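Local coordinates for lytic chitin monooxygenase (Enterococcus faecalis, PDB 4A02), which cleaves glycosidic bonds of alpha- and beta-chitin oxidatively by a copper-dependent mechanism, working in synergy with a chitinase, at residues Q33-P38 with F157-D162; D59-T64 with N98-N103; P75-W80 with K129-I134; D92-K97 with Y145-I150. One frame throughout, in Å; residues are numbered along the deposited sequence.

Interaction 1: residues Q33-P38 with F157-D162; sequences QSIEAP and FYQAID
Next to the copper site of this lytic polysaccharide monooxygenase, Glu-36 and Phe-157 form an antiparallel non-hydrogen-bonded pair that adds the short strand 36-38 to one sheet of the beta-sandwich. The Phe-157 ring lies close to His-1, which binds copper together with His-86; Phe-157 and His-1 are about 3 Å apart between their nearest side-chain atoms. The Glu-36 side chain passes obliquely over the CE2-CZ corner of the Phe-157 ring. With its CG anti to the backbone N (chi1 -175°) and an extended chain beyond, CB sits 3.6 Å from Phe-157 CE2 and CD 3.6 Å from Phe-157 CZ. The carboxylate and ring planes are only 27° apart, while Glu-36 CA stands over one ring face, offset to the rim. Glu-36 OE2 is also hydrogen-bonded to Asn-155 ND2. Gln-33 O adds an oblique approach, 3.2 Å from Phe-157 CE2. Ile-35, the centre of an inverse gamma turn, presents its carbonyl oxygen to Tyr-158 N in a 3.0 Å hydrogen bond, and the same oxygen receives a CA-H contact from Phe-157. On the far side of the strand from Phe-157, the Tyr-158 ring reaches out along Ala-37, whose CB is 3.9 Å from Tyr-158 CE1. The hydroxyl finishes the contact: Tyr-158 OH donates to Pro-38 O at 2.7 Å, tilted 23° from the carbonyl plane.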
loop_
_atom_site.group_PDB
_atom_site.type_symbol
_atom_site.label_atom_id
_atom_site.label_comp_id
_atom_site.label_asym_id
_atom_site.label_seq_id
_atom_site.Cartn_x
_atom_site.Cartn_y
_atom_site.Cartn_z
ATOM N N GLN A 33 -1.213 -10.146 -4.325
ATOM C CA GLN A 33 -1.957 -9.414 -5.332
ATOM C C GLN A 33 -3.452 -9.328 -5.065
ATOM O O GLN A 33 -4.178 -8.686 -5.851
ATOM C CB GLN A 33 -1.750 -10.047 -6.714
ATOM C CG GLN A 33 -2.434 -11.391 -6.932
ATOM C CD GLN A 33 -1.683 -12.587 -6.483
ATOM O OE1 GLN A 33 -0.735 -12.516 -5.670
ATOM N NE2 GLN A 33 -2.088 -13.765 -6.952
ATOM N N SER A 34 -3.950 -9.979 -4.009
ATOM C CA SER A 34 -5.385 -10.208 -3.839
ATOM C C SER A 34 -6.042 -9.406 -2.739
ATOM O O SER A 34 -7.083 -9.820 -2.204
ATOM C CB SER A 34 -5.644 -11.707 -3.679
ATOM O OG SER A 34 -5.135 -12.400 -4.768
ATOM N N ILE A 35 -5.492 -8.234 -2.411
ATOM C CA ILE A 35 -6.030 -7.421 -1.338
ATOM C C ILE A 35 -7.066 -6.453 -1.949
ATOM O O ILE A 35 -6.845 -5.271 -2.176
ATOM C CB ILE A 35 -4.957 -6.738 -0.510
ATOM C CG1 ILE A 35 -3.940 -7.772 -0.044
ATOM C CG2 ILE A 35 -5.584 -5.998 0.648
ATOM C CD1 ILE A 35 -2.792 -7.192 0.763
ATOM N N GLU A 36 -8.227 -7.050 -2.243
ATOM C CA GLU A 36 -9.297 -6.478 -3.048
ATOM C C GLU A 36 -10.517 -6.179 -2.151
ATOM O O GLU A 36 -11.022 -7.115 -1.507
ATOM C CB GLU A 36 -9.713 -7.458 -4.175
ATOM C CG GLU A 36 -10.725 -6.892 -5.102
ATOM C CD GLU A 36 -11.166 -7.805 -6.188
ATOM O OE1 GLU A 36 -10.717 -8.986 -6.262
ATOM O OE2 GLU A 36 -11.934 -7.371 -7.081
ATOM N N ALA A 37 -11.026 -4.962 -2.173
ATOM C CA ALA A 37 -12.213 -4.596 -1.406
ATOM C C ALA A 37 -12.947 -3.520 -2.130
ATOM O O ALA A 37 -12.383 -2.875 -3.042
ATOM C CB ALA A 37 -11.840 -4.165 0.007
ATOM N N PRO A 38 -14.195 -3.226 -1.766
ATOM C CA PRO A 38 -14.906 -2.157 -2.446
ATOM C C PRO A 38 -14.122 -0.838 -2.375
ATOM O O PRO A 38 -13.428 -0.567 -1.398
ATOM C CB PRO A 38 -16.221 -2.050 -1.685
ATOM C CG PRO A 38 -16.454 -3.465 -1.174
ATOM C CD PRO A 38 -15.045 -3.898 -0.764
ATOM N N PHE A 157 -7.629 -2.236 -5.093
ATOM C CA PHE A 157 -6.555 -2.999 -4.462
ATOM C C PHE A 157 -5.769 -2.083 -3.551
ATOM O O PHE A 157 -5.372 -0.982 -3.947
ATOM C CB PHE A 157 -5.645 -3.658 -5.522
ATOM C CG PHE A 157 -6.363 -4.766 -6.222
ATOM C CD1 PHE A 157 -7.293 -4.487 -7.228
ATOM C CD2 PHE A 157 -6.210 -6.102 -5.845
ATOM C CE1 PHE A 157 -8.043 -5.487 -7.800
ATOM C CE2 PHE A 157 -6.942 -7.103 -6.404
ATOM C CZ PHE A 157 -7.891 -6.806 -7.364
ATOM N N TYR A 158 -5.578 -2.525 -2.306
ATOM C CA TYR A 158 -5.075 -1.691 -1.226
ATOM C C TYR A 158 -3.735 -2.199 -0.756
ATOM O O TYR A 158 -3.584 -3.374 -0.433
ATOM C CB TYR A 158 -6.073 -1.727 -0.064
ATOM C CG TYR A 158 -7.427 -1.082 -0.356
ATOM C CD1 TYR A 158 -8.466 -1.793 -0.924
ATOM C CD2 TYR A 158 -7.639 0.271 -0.037
ATOM C CE1 TYR A 158 -9.687 -1.175 -1.176
ATOM C CE2 TYR A 158 -8.850 0.870 -0.258
ATOM C CZ TYR A 158 -9.885 0.138 -0.832
ATOM O OH TYR A 158 -11.080 0.803 -1.041
ATOM N N GLN A 159 -2.752 -1.291 -0.724
ATOM C CA GLN A 159 -1.353 -1.653 -0.459
ATOM C C GLN A 159 -0.737 -0.722 0.579
ATOM O O GLN A 159 -0.349 0.405 0.289
ATOM C CB GLN A 159 -0.567 -1.595 -1.764
ATOM C CG GLN A 159 -0.966 -2.693 -2.730
ATOM C CD GLN A 159 -0.333 -4.019 -2.346
ATOM O OE1 GLN A 159 0.895 -4.131 -2.386
ATOM N NE2 GLN A 159 -1.120 -5.013 -2.000
ATOM N N ALA A 160 -0.605 -1.249 1.808
ATOM C CA ALA A 160 0.200 -0.593 2.828
ATOM C C ALA A 160 1.677 -0.856 2.584
ATOM O O ALA A 160 2.070 -1.994 2.298
ATOM C CB ALA A 160 -0.196 -1.129 4.206
ATOM N N ILE A 161 2.480 0.194 2.721
ATOM C CA ILE A 161 3.926 0.167 2.434
ATOM C C ILE A 161 4.641 0.817 3.596
ATOM O O ILE A 161 4.373 1.977 3.935
ATOM C CB ILE A 161 4.199 0.950 1.138
ATOM C CG1 ILE A 161 3.407 0.427 -0.071
ATOM C CG2 ILE A 161 5.698 0.987 0.836
ATOM C CD1 ILE A 161 2.922 1.501 -0.955
ATOM N N ASP A 162 5.537 0.082 4.254
ATOM C CA ASP A 162 6.303 0.582 5.386
ATOM C C ASP A 162 7.603 1.232 4.903
ATOM O O ASP A 162 8.371 0.588 4.172
ATOM C CB ASP A 162 6.641 -0.581 6.319
ATOM C CG ASP A 162 5.412 -1.247 6.874
ATOM O OD1 ASP A 162 4.789 -0.631 7.795
ATOM O OD2 ASP A 162 5.056 -2.352 6.413
#

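Interaction 2: residues D59-T64 with N98-N103; sequences DEQTAT and NGWNPN
Gln-61 NE2 is held by two oxygens, Pro-102 O across this contact and Tyr-141 OH outside it, where two surface loops of the beta-sandwich protein meet. The bond from Gln-61 NE2 to Pro-102 O is 3.0 Å and fairly straight (161°); the oxygen lies in the amide plane of Gln-61, although the donor is tilted from the carbonyl plane of Pro-102. Gln-61 CG, anti to the backbone N, lies 3.3 Å from Pro-102 O, and the bend at chi2 (54°) turns the amide so that NE2 reaches the same oxygen. NE2 also meets the edge of the Trp-100 indole at CH2, 3.7 Å away, with amide and ring planes 74° apart. Trp-100 is fixed by its NE1, hydrogen-bonded to Tyr-141 O. Each loop has a side-chain turn: Thr-62 OG1 accepts from Thr-64 N in an ST turn, and Asn-101 OD1 accepts from Asn-103 N in an Asx turn. The contact lies away from the copper site and ties the loop before strand 69-71 to the one after strand 88-96. A second bond crosses at Asn-103 OD1, which is 3.2 Å from Thr-62 CA and accepts from Ala-63 N at 2.9 Å, the donor standing above the carbonyl plane.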
loop_
_atom_site.group_PDB
_atom_site.type_symbol
_atom_site.label_atom_id
_atom_site.label_comp_id
_atom_site.label_asym_id
_atom_site.label_seq_id
_atom_site.Cartn_x
_atom_site.Cartn_y
_atom_site.Cartn_z
ATOM N N ASP A 59 -2.692 -6.543 9.481
ATOM C CA ASP A 59 -3.153 -5.449 10.286
ATOM C C ASP A 59 -2.417 -5.342 11.599
ATOM O O ASP A 59 -2.627 -4.352 12.331
ATOM C CB ASP A 59 -4.653 -5.588 10.542
ATOM C CG ASP A 59 -5.472 -5.508 9.278
ATOM O OD1 ASP A 59 -5.171 -4.665 8.419
ATOM O OD2 ASP A 59 -6.457 -6.305 9.172
ATOM N N GLU A 60 -1.568 -6.292 11.931
ATOM C CA GLU A 60 -0.768 -6.159 13.138
ATOM C C GLU A 60 0.117 -4.921 12.982
ATOM O O GLU A 60 0.492 -4.525 11.890
ATOM C CB GLU A 60 0.033 -7.453 13.355
ATOM C CG GLU A 60 -0.932 -8.591 13.674
ATOM C CD GLU A 60 -0.327 -9.958 13.826
ATOM O OE1 GLU A 60 0.903 -10.056 14.027
ATOM O OE2 GLU A 60 -1.124 -10.935 13.782
ATOM N N GLN A 61 0.425 -4.288 14.118
ATOM C CA GLN A 61 1.126 -3.006 14.060
ATOM C C GLN A 61 1.928 -2.801 15.341
ATOM O O GLN A 61 1.368 -2.576 16.417
ATOM C CB GLN A 61 0.124 -1.866 13.846
ATOM C CG GLN A 61 0.763 -0.528 13.534
ATOM C CD GLN A 61 1.709 -0.576 12.361
ATOM O OE1 GLN A 61 1.280 -0.834 11.230
ATOM N NE2 GLN A 61 2.994 -0.315 12.584
ATOM N N THR A 62 3.242 -2.926 15.204
ATOM C CA THR A 62 4.194 -2.562 16.239
ATOM C C THR A 62 5.325 -1.824 15.551
ATOM O O THR A 62 5.488 -1.892 14.333
ATOM C CB THR A 62 4.768 -3.752 17.050
ATOM O OG1 THR A 62 5.763 -4.347 16.236
ATOM C CG2 THR A 62 3.717 -4.773 17.405
ATOM N N ALA A 63 6.171 -1.173 16.356
ATOM C CA ALA A 63 7.301 -0.463 15.776
ATOM C C ALA A 63 8.316 -1.366 15.126
ATOM O O ALA A 63 9.105 -0.881 14.285
ATOM C CB ALA A 63 7.999 0.343 16.902
ATOM N N THR A 64 8.370 -2.621 15.447
ATOM C CA THR A 64 9.354 -3.559 14.942
ATOM C C THR A 64 8.754 -4.672 14.068
ATOM O O THR A 64 9.512 -5.517 13.579
ATOM C CB THR A 64 10.176 -4.178 16.061
ATOM O OG1 THR A 64 9.339 -4.865 16.947
ATOM C CG2 THR A 64 10.924 -3.058 16.806
ATOM N N ASN A 98 3.431 12.717 10.763
ATOM C CA ASN A 98 4.389 12.592 11.855
ATOM C C ASN A 98 3.644 12.475 13.171
ATOM O O ASN A 98 2.677 13.204 13.430
ATOM C CB ASN A 98 5.323 13.808 11.926
ATOM C CG ASN A 98 6.420 13.830 10.915
ATOM O OD1 ASN A 98 6.814 12.794 10.322
ATOM N ND2 ASN A 98 6.985 14.996 10.732
ATOM N N GLY A 99 4.111 11.568 14.025
ATOM C CA GLY A 99 3.524 11.358 15.350
ATOM C C GLY A 99 2.458 10.322 15.428
ATOM O O GLY A 99 1.954 10.051 16.516
ATOM N N TRP A 100 2.076 9.698 14.302
ATOM C CA TRP A 100 1.219 8.557 14.334
ATOM C C TRP A 100 1.844 7.475 15.220
ATOM O O TRP A 100 3.051 7.392 15.384
ATOM C CB TRP A 100 0.933 8.049 12.916
ATOM C CG TRP A 100 2.099 7.286 12.316
ATOM C CD1 TRP A 100 3.261 7.801 11.814
ATOM C CD2 TRP A 100 2.197 5.857 12.196
ATOM N NE1 TRP A 100 4.093 6.788 11.412
ATOM C CE2 TRP A 100 3.447 5.587 11.605
ATOM C CE3 TRP A 100 1.357 4.791 12.511
ATOM C CZ2 TRP A 100 3.868 4.291 11.335
ATOM C CZ3 TRP A 100 1.769 3.502 12.229
ATOM C CH2 TRP A 100 3.010 3.273 11.642
ATOM N N ASN A 101 0.981 6.619 15.775
ATOM C CA ASN A 101 1.454 5.660 16.779
ATOM C C ASN A 101 1.744 4.306 16.108
ATOM O O ASN A 101 0.802 3.627 15.663
ATOM C CB ASN A 101 0.395 5.504 17.874
ATOM C CG ASN A 101 0.940 4.751 19.036
ATOM O OD1 ASN A 101 1.668 3.775 18.889
ATOM N ND2 ASN A 101 0.533 5.160 20.222
ATOM N N PRO A 102 3.006 3.902 16.016
ATOM C CA PRO A 102 3.350 2.696 15.294
ATOM C C PRO A 102 3.037 1.418 16.039
ATOM O O PRO A 102 3.287 0.331 15.520
ATOM C CB PRO A 102 4.862 2.854 15.076
ATOM C CG PRO A 102 5.296 3.578 16.334
ATOM C CD PRO A 102 4.207 4.579 16.549
ATOM N N ASN A 103 2.496 1.529 17.265
ATOM C CA ASN A 103 2.071 0.429 18.088
ATOM C C ASN A 103 0.566 0.317 18.244
ATOM O O ASN A 103 0.107 -0.425 19.117
ATOM C CB ASN A 103 2.771 0.485 19.449
ATOM C CG ASN A 103 4.258 0.341 19.288
ATOM O OD1 ASN A 103 4.726 -0.698 18.807
ATOM N ND2 ASN A 103 5.059 1.341 19.678
#

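Interaction 3: residues P75-W80 with K129-I134; sequences PLDITW and KQTINI
Asp-77, paired with Thr-131 in the antiparallel three-stranded sheet of the beta-sandwich, reaches across to strand 127-134 with its carboxylate. Its CB lies 4.1 Å from Gln-130 O and 4.3 Å from Lys-129 CD. CG stands anti to the carbonyl carbon (chi1 -70°), which sets the carboxylate beside Thr-131, the two side chains running together in the same direction. At the tip OD1 accepts from Thr-131 OG1 at 2.7 Å, met on its anti side and 28° out of the carboxylate plane. The other oxygen, OD2, is 5.0 Å from Lys-129 NZ, too far for a salt bridge but near enough that the opposite charges may favour each other. Pro-75, Thr-79 and Asn-133 share this largely solvent-facing side of the sheet. Beneath, four backbone hydrogen bonds in two rings join Leu-76 with Ile-132 and Ile-78 with Gln-130; the shortest runs from Leu-76 N to Ile-132 O, 2.7 Å. Leu-76, Ile-78, Gln-130 and Ile-132 point to the other side, where the second sheet packs: Ile-132 lies on Ile-114 and Ala-115 of strand 111-120. Strand 127-134 is one of the two outer strands of its sheet, strand 74-82 lying between it and strand 2-6. Leu-76 crosses Ile-134 at the strand end, with CB 3.8 Å from Ile-134 CG1 and CD2 4.0 Å from Ile-134 CD1.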
loop_
_atom_site.group_PDB
_atom_site.type_symbol
_atom_site.label_atom_id
_atom_site.label_comp_id
_atom_site.label_asym_id
_atom_site.label_seq_id
_atom_site.Cartn_x
_atom_site.Cartn_y
_atom_site.Cartn_z
ATOM N N PRO A 75 10.022 13.847 -4.317
ATOM C CA PRO A 75 9.474 12.899 -5.282
ATOM C C PRO A 75 9.958 11.492 -5.043
ATOM O O PRO A 75 11.146 11.250 -4.871
ATOM C CB PRO A 75 9.924 13.466 -6.634
ATOM C CG PRO A 75 10.169 14.923 -6.359
ATOM C CD PRO A 75 10.710 14.989 -4.957
ATOM N N LEU A 76 9.014 10.552 -5.055
ATOM C CA LEU A 76 9.278 9.125 -4.859
ATOM C C LEU A 76 8.674 8.393 -6.054
ATOM O O LEU A 76 7.474 8.529 -6.337
ATOM C CB LEU A 76 8.617 8.625 -3.576
ATOM C CG LEU A 76 8.709 7.094 -3.372
ATOM C CD1 LEU A 76 10.119 6.642 -3.116
ATOM C CD2 LEU A 76 7.805 6.714 -2.207
ATOM N N ASP A 77 9.488 7.582 -6.739
ATOM C CA ASP A 77 8.985 6.729 -7.789
ATOM C C ASP A 77 8.405 5.464 -7.144
ATOM O O ASP A 77 9.102 4.766 -6.405
ATOM C CB ASP A 77 10.092 6.404 -8.760
ATOM C CG ASP A 77 10.546 7.581 -9.600
ATOM O OD1 ASP A 77 9.804 8.593 -9.709
ATOM O OD2 ASP A 77 11.679 7.525 -10.133
ATOM N N ILE A 78 7.154 5.202 -7.433
ATOM C CA ILE A 78 6.438 4.079 -6.804
ATOM C C ILE A 78 5.897 3.190 -7.938
ATOM O O ILE A 78 5.267 3.759 -8.849
ATOM C CB ILE A 78 5.399 4.662 -5.834
ATOM C CG1 ILE A 78 4.709 3.567 -5.066
ATOM C CG2 ILE A 78 4.399 5.614 -6.493
ATOM C CD1 ILE A 78 4.162 3.993 -3.709
ATOM N N THR A 79 6.247 1.870 -7.971
ATOM C CA THR A 79 5.982 0.918 -9.044
ATOM C C THR A 79 5.027 -0.165 -8.583
ATOM O O THR A 79 5.295 -0.815 -7.555
ATOM C CB THR A 79 7.269 0.288 -9.548
ATOM O OG1 THR A 79 8.124 1.299 -10.057
ATOM C CG2 THR A 79 7.056 -0.716 -10.701
ATOM N N TRP A 80 3.975 -0.370 -9.345
ATOM C CA TRP A 80 3.081 -1.509 -9.200
ATOM C C TRP A 80 3.491 -2.631 -10.154
ATOM O O TRP A 80 3.967 -2.381 -11.260
ATOM C CB TRP A 80 1.631 -1.163 -9.464
ATOM C CG TRP A 80 0.968 -0.245 -8.506
ATOM C CD1 TRP A 80 1.160 1.097 -8.363
ATOM C CD2 TRP A 80 -0.059 -0.600 -7.557
ATOM N NE1 TRP A 80 0.332 1.601 -7.379
ATOM C CE2 TRP A 80 -0.431 0.570 -6.881
ATOM C CE3 TRP A 80 -0.687 -1.813 -7.224
ATOM C CZ2 TRP A 80 -1.418 0.570 -5.898
ATOM C CZ3 TRP A 80 -1.653 -1.821 -6.253
ATOM C CH2 TRP A 80 -2.019 -0.629 -5.579
ATOM N N LYS A 129 4.695 2.640 -13.300
ATOM C CA LYS A 129 5.618 3.527 -12.531
ATOM C C LYS A 129 4.977 4.903 -12.464
ATOM O O LYS A 129 4.594 5.481 -13.491
ATOM C CB LYS A 129 7.081 3.688 -13.059
ATOM C CG LYS A 129 8.076 4.534 -12.130
ATOM C CD LYS A 129 9.502 4.509 -12.572
ATOM C CE LYS A 129 9.698 5.657 -13.579
ATOM N NZ LYS A 129 10.760 5.279 -14.547
ATOM N N GLN A 130 4.853 5.425 -11.256
ATOM C CA GLN A 130 4.285 6.733 -10.964
ATOM C C GLN A 130 5.187 7.450 -10.026
ATOM O O GLN A 130 6.068 6.856 -9.436
ATOM C CB GLN A 130 2.917 6.601 -10.355
ATOM C CG GLN A 130 1.988 5.880 -11.307
ATOM C CD GLN A 130 0.604 5.674 -10.752
ATOM O OE1 GLN A 130 0.339 5.583 -9.553
ATOM N NE2 GLN A 130 -0.331 5.557 -11.664
ATOM N N THR A 131 5.031 8.768 -9.909
ATOM C CA THR A 131 5.806 9.551 -8.997
ATOM C C THR A 131 4.893 10.324 -8.062
ATOM O O THR A 131 3.981 10.980 -8.565
ATOM C CB THR A 131 6.747 10.527 -9.750
ATOM O OG1 THR A 131 7.540 9.733 -10.668
ATOM C CG2 THR A 131 7.588 11.332 -8.788
ATOM N N ILE A 132 5.124 10.230 -6.771
ATOM C CA ILE A 132 4.348 10.944 -5.765
ATOM C C ILE A 132 5.268 11.797 -4.921
ATOM O O ILE A 132 6.451 11.497 -4.745
ATOM C CB ILE A 132 3.504 9.958 -4.913
ATOM C CG1 ILE A 132 4.406 9.082 -4.024
ATOM C CG2 ILE A 132 2.580 9.171 -5.783
ATOM C CD1 ILE A 132 3.594 8.188 -3.102
ATOM N N ASN A 133 4.745 12.864 -4.335
ATOM C CA ASN A 133 5.531 13.770 -3.531
ATOM C C ASN A 133 5.393 13.453 -2.073
ATOM O O ASN A 133 4.338 13.632 -1.462
ATOM C CB ASN A 133 5.174 15.227 -3.803
ATOM C CG ASN A 133 5.536 15.617 -5.210
ATOM O OD1 ASN A 133 6.648 15.306 -5.656
ATOM N ND2 ASN A 133 4.626 16.317 -5.832
ATOM N N ILE A 134 6.478 12.981 -1.446
ATOM C CA ILE A 134 6.512 12.746 -0.023
ATOM C C ILE A 134 6.686 14.084 0.671
ATOM O O ILE A 134 7.686 14.781 0.416
ATOM C CB ILE A 134 7.622 11.761 0.350
ATOM C CG1 ILE A 134 7.477 10.447 -0.395
ATOM C CG2 ILE A 134 7.714 11.599 1.856
ATOM C CD1 ILE A 134 6.177 9.701 -0.151
#

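Interaction 4: residues D92-K97 with Y145-I150; sequences DYYITK and YAVWGI
Tyr-94 and Tyr-145 are paired across the strands as an antiparallel hydrogen-bonded pair in the larger sheet of the beta-sandwich, their CB atoms 4.2 Å apart, yet their rings diverge. With CG anti to the carbonyl carbon (chi1 -52°), the Tyr-94 ring lies along strand 142-150 and turns one edge to it: Tyr-145 O meets CD1 in the ring plane at 3.5 Å, and farther along the same edge Val-147 CG2 lies 4.1 Å from CE1. In Tyr-145, CG is instead anti to the backbone N (chi1 -161°) and the ring leads away from Tyr-94, ending in a hydrogen bond of OH with Leu-47 O. Tyr-93 takes the opposite face of the sheet with Ala-146, whose CB touches Tyr-93 CE2 obliquely at 3.5 Å. The phenol beyond projects across the sandwich, where its OH is hydrogen-bonded to both Trp-80 NE1 and Gln-130 OE1 of the other sheet. Two pairs of backbone bonds, Asp-92 with Val-147 and Tyr-94 with Tyr-145, hold the strands in register. The Asp-92 carboxylate lies on the same face of the sheet as Tyr-94 and divides its oxygens: OD1 is hydrogen-bonded to Ser-116 OG and forms a salt bridge with Lys-113 NZ, while OD2 accepts from a water at 2.6 Å. That water also donates to Val-147 O at 2.9 Å, an oxygen already taken by Asp-92 N.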
loop_
_atom_site.group_PDB
_atom_site.type_symbol
_atom_site.label_atom_id
_atom_site.label_comp_id
_atom_site.label_asym_id
_atom_site.label_seq_id
_atom_site.Cartn_x
_atom_site.Cartn_y
_atom_site.Cartn_z
ATOM N N ASP A 92 -4.637 6.329 -5.903
ATOM C CA ASP A 92 -4.606 7.275 -4.801
ATOM C C ASP A 92 -3.539 6.883 -3.803
ATOM O O ASP A 92 -3.304 5.700 -3.571
ATOM C CB ASP A 92 -5.951 7.331 -4.071
ATOM C CG ASP A 92 -7.058 7.865 -4.950
ATOM O OD1 ASP A 92 -7.020 9.064 -5.251
ATOM O OD2 ASP A 92 -7.929 7.092 -5.276
ATOM N N TYR A 93 -2.911 7.891 -3.190
ATOM C CA TYR A 93 -1.841 7.660 -2.235
ATOM C C TYR A 93 -2.017 8.539 -1.025
ATOM O O TYR A 93 -2.305 9.740 -1.145
ATOM C CB TYR A 93 -0.486 7.929 -2.870
ATOM C CG TYR A 93 -0.159 7.035 -4.028
ATOM C CD1 TYR A 93 -0.600 7.322 -5.320
ATOM C CD2 TYR A 93 0.560 5.863 -3.860
ATOM C CE1 TYR A 93 -0.293 6.486 -6.366
ATOM C CE2 TYR A 93 0.855 5.041 -4.907
ATOM C CZ TYR A 93 0.434 5.347 -6.181
ATOM O OH TYR A 93 0.776 4.463 -7.173
ATOM N N TYR A 94 -1.791 7.935 0.143
ATOM C CA TYR A 94 -1.861 8.563 1.452
ATOM C C TYR A 94 -0.597 8.276 2.216
ATOM O O TYR A 94 0.039 7.238 1.959
ATOM C CB TYR A 94 -3.078 8.005 2.227
ATOM C CG TYR A 94 -4.390 8.057 1.513
ATOM C CD1 TYR A 94 -4.713 7.066 0.553
ATOM C CD2 TYR A 94 -5.327 9.038 1.742
ATOM C CE1 TYR A 94 -5.916 7.078 -0.115
ATOM C CE2 TYR A 94 -6.553 9.057 1.038
ATOM C CZ TYR A 94 -6.809 8.046 0.095
ATOM O OH TYR A 94 -8.021 8.096 -0.583
ATOM N N ILE A 95 -0.239 9.094 3.213
ATOM C CA ILE A 95 0.868 8.787 4.068
ATOM C C ILE A 95 0.544 9.231 5.494
ATOM O O ILE A 95 -0.062 10.299 5.709
ATOM C CB ILE A 95 2.201 9.370 3.572
ATOM C CG1 ILE A 95 3.386 8.804 4.338
ATOM C CG2 ILE A 95 2.196 10.885 3.584
ATOM C CD1 ILE A 95 4.721 9.207 3.749
ATOM N N THR A 96 0.964 8.447 6.472
ATOM C CA THR A 96 0.815 8.806 7.855
ATOM C C THR A 96 1.425 10.164 8.151
ATOM O O THR A 96 2.433 10.557 7.556
ATOM C CB THR A 96 1.489 7.727 8.761
ATOM O OG1 THR A 96 2.754 7.371 8.220
ATOM C CG2 THR A 96 0.651 6.481 8.868
ATOM N N LYS A 97 0.820 10.868 9.100
ATOM C CA LYS A 97 1.345 12.097 9.673
ATOM C C LYS A 97 2.457 11.785 10.652
ATOM O O LYS A 97 2.425 10.780 11.370
ATOM C CB LYS A 97 0.200 12.845 10.382
ATOM C CG LYS A 97 -0.936 13.186 9.470
ATOM C CD LYS A 97 -2.175 13.602 10.238
ATOM C CE LYS A 97 -2.204 14.976 10.354
ATOM N NZ LYS A 97 -2.917 15.724 9.310
ATOM N N TYR A 145 -0.110 4.423 1.988
ATOM C CA TYR A 145 -1.253 3.605 1.632
ATOM C C TYR A 145 -1.606 3.921 0.178
ATOM O O TYR A 145 -1.946 5.047 -0.136
ATOM C CB TYR A 145 -2.427 3.857 2.530
ATOM C CG TYR A 145 -3.498 2.809 2.559
ATOM C CD1 TYR A 145 -3.183 1.484 2.795
ATOM C CD2 TYR A 145 -4.836 3.154 2.437
ATOM C CE1 TYR A 145 -4.187 0.499 2.863
ATOM C CE2 TYR A 145 -5.837 2.192 2.568
ATOM C CZ TYR A 145 -5.508 0.875 2.782
ATOM O OH TYR A 145 -6.515 -0.030 2.935
ATOM N N ALA A 146 -1.448 2.924 -0.675
ATOM C CA ALA A 146 -1.624 3.059 -2.121
ATOM C C ALA A 146 -2.870 2.290 -2.528
ATOM O O ALA A 146 -3.058 1.151 -2.124
ATOM C CB ALA A 146 -0.405 2.507 -2.819
ATOM N N VAL A 147 -3.716 2.929 -3.349
ATOM C CA VAL A 147 -5.023 2.369 -3.681
ATOM C C VAL A 147 -5.245 2.428 -5.176
ATOM O O VAL A 147 -5.339 3.513 -5.777
ATOM C CB VAL A 147 -6.144 3.169 -2.965
ATOM C CG1 VAL A 147 -7.492 2.486 -3.243
ATOM C CG2 VAL A 147 -5.880 3.261 -1.484
ATOM N N TRP A 148 -5.334 1.257 -5.806
ATOM C CA TRP A 148 -5.560 1.112 -7.243
ATOM C C TRP A 148 -7.058 0.870 -7.465
ATOM O O TRP A 148 -7.586 -0.170 -7.110
ATOM C CB TRP A 148 -4.748 -0.047 -7.761
ATOM C CG TRP A 148 -4.989 -0.392 -9.195
ATOM C CD1 TRP A 148 -5.330 0.445 -10.227
ATOM C CD2 TRP A 148 -4.861 -1.686 -9.779
ATOM N NE1 TRP A 148 -5.440 -0.253 -11.378
ATOM C CE2 TRP A 148 -5.161 -1.575 -11.138
ATOM C CE3 TRP A 148 -4.561 -2.961 -9.279
ATOM C CZ2 TRP A 148 -5.149 -2.669 -12.004
ATOM C CZ3 TRP A 148 -4.544 -4.025 -10.131
ATOM C CH2 TRP A 148 -4.860 -3.876 -11.486
ATOM N N GLY A 149 -7.742 1.895 -8.002
ATOM C CA GLY A 149 -9.182 1.820 -8.219
ATOM C C GLY A 149 -9.497 1.255 -9.591
ATOM O O GLY A 149 -9.105 1.824 -10.606
ATOM N N ILE A 150 -10.202 0.144 -9.627
ATOM C CA ILE A 150 -10.445 -0.581 -10.879
ATOM C C ILE A 150 -11.541 0.110 -11.689
ATOM O O ILE A 150 -12.541 0.596 -11.160
ATOM C CB ILE A 150 -10.774 -2.041 -10.559
ATOM C CG1 ILE A 150 -9.630 -2.677 -9.746
ATOM C CG2 ILE A 150 -11.052 -2.860 -11.809
ATOM C CD1 ILE A 150 -8.315 -2.656 -10.422
HETATM O O HOH W 1 -7.990 4.673 -6.263
#

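Interactions 1 and 4 are close neighbours in the larger sheet, their centres 9 Å apart: strands 142-150 and 155-165 follow each other in the chain and pair through Ala-146 with Gln-159 and Trp-148 with Phe-157. Interaction 3 lies in the other sheet, its centre 11 Å from that of interaction 4, and Trp-80 packs on Trp-148 and Gln-159 across the interior. Interaction 2 lies in surface loops, its centre about 17 Å from that of interaction 4, whose segment 92-97 runs straight into 98-103. Along the chain, interaction 1 encloses the other three, whose segments alternate. The sandwich core thus continues from the outer strand 127-134 to Phe-157 beside the copper site.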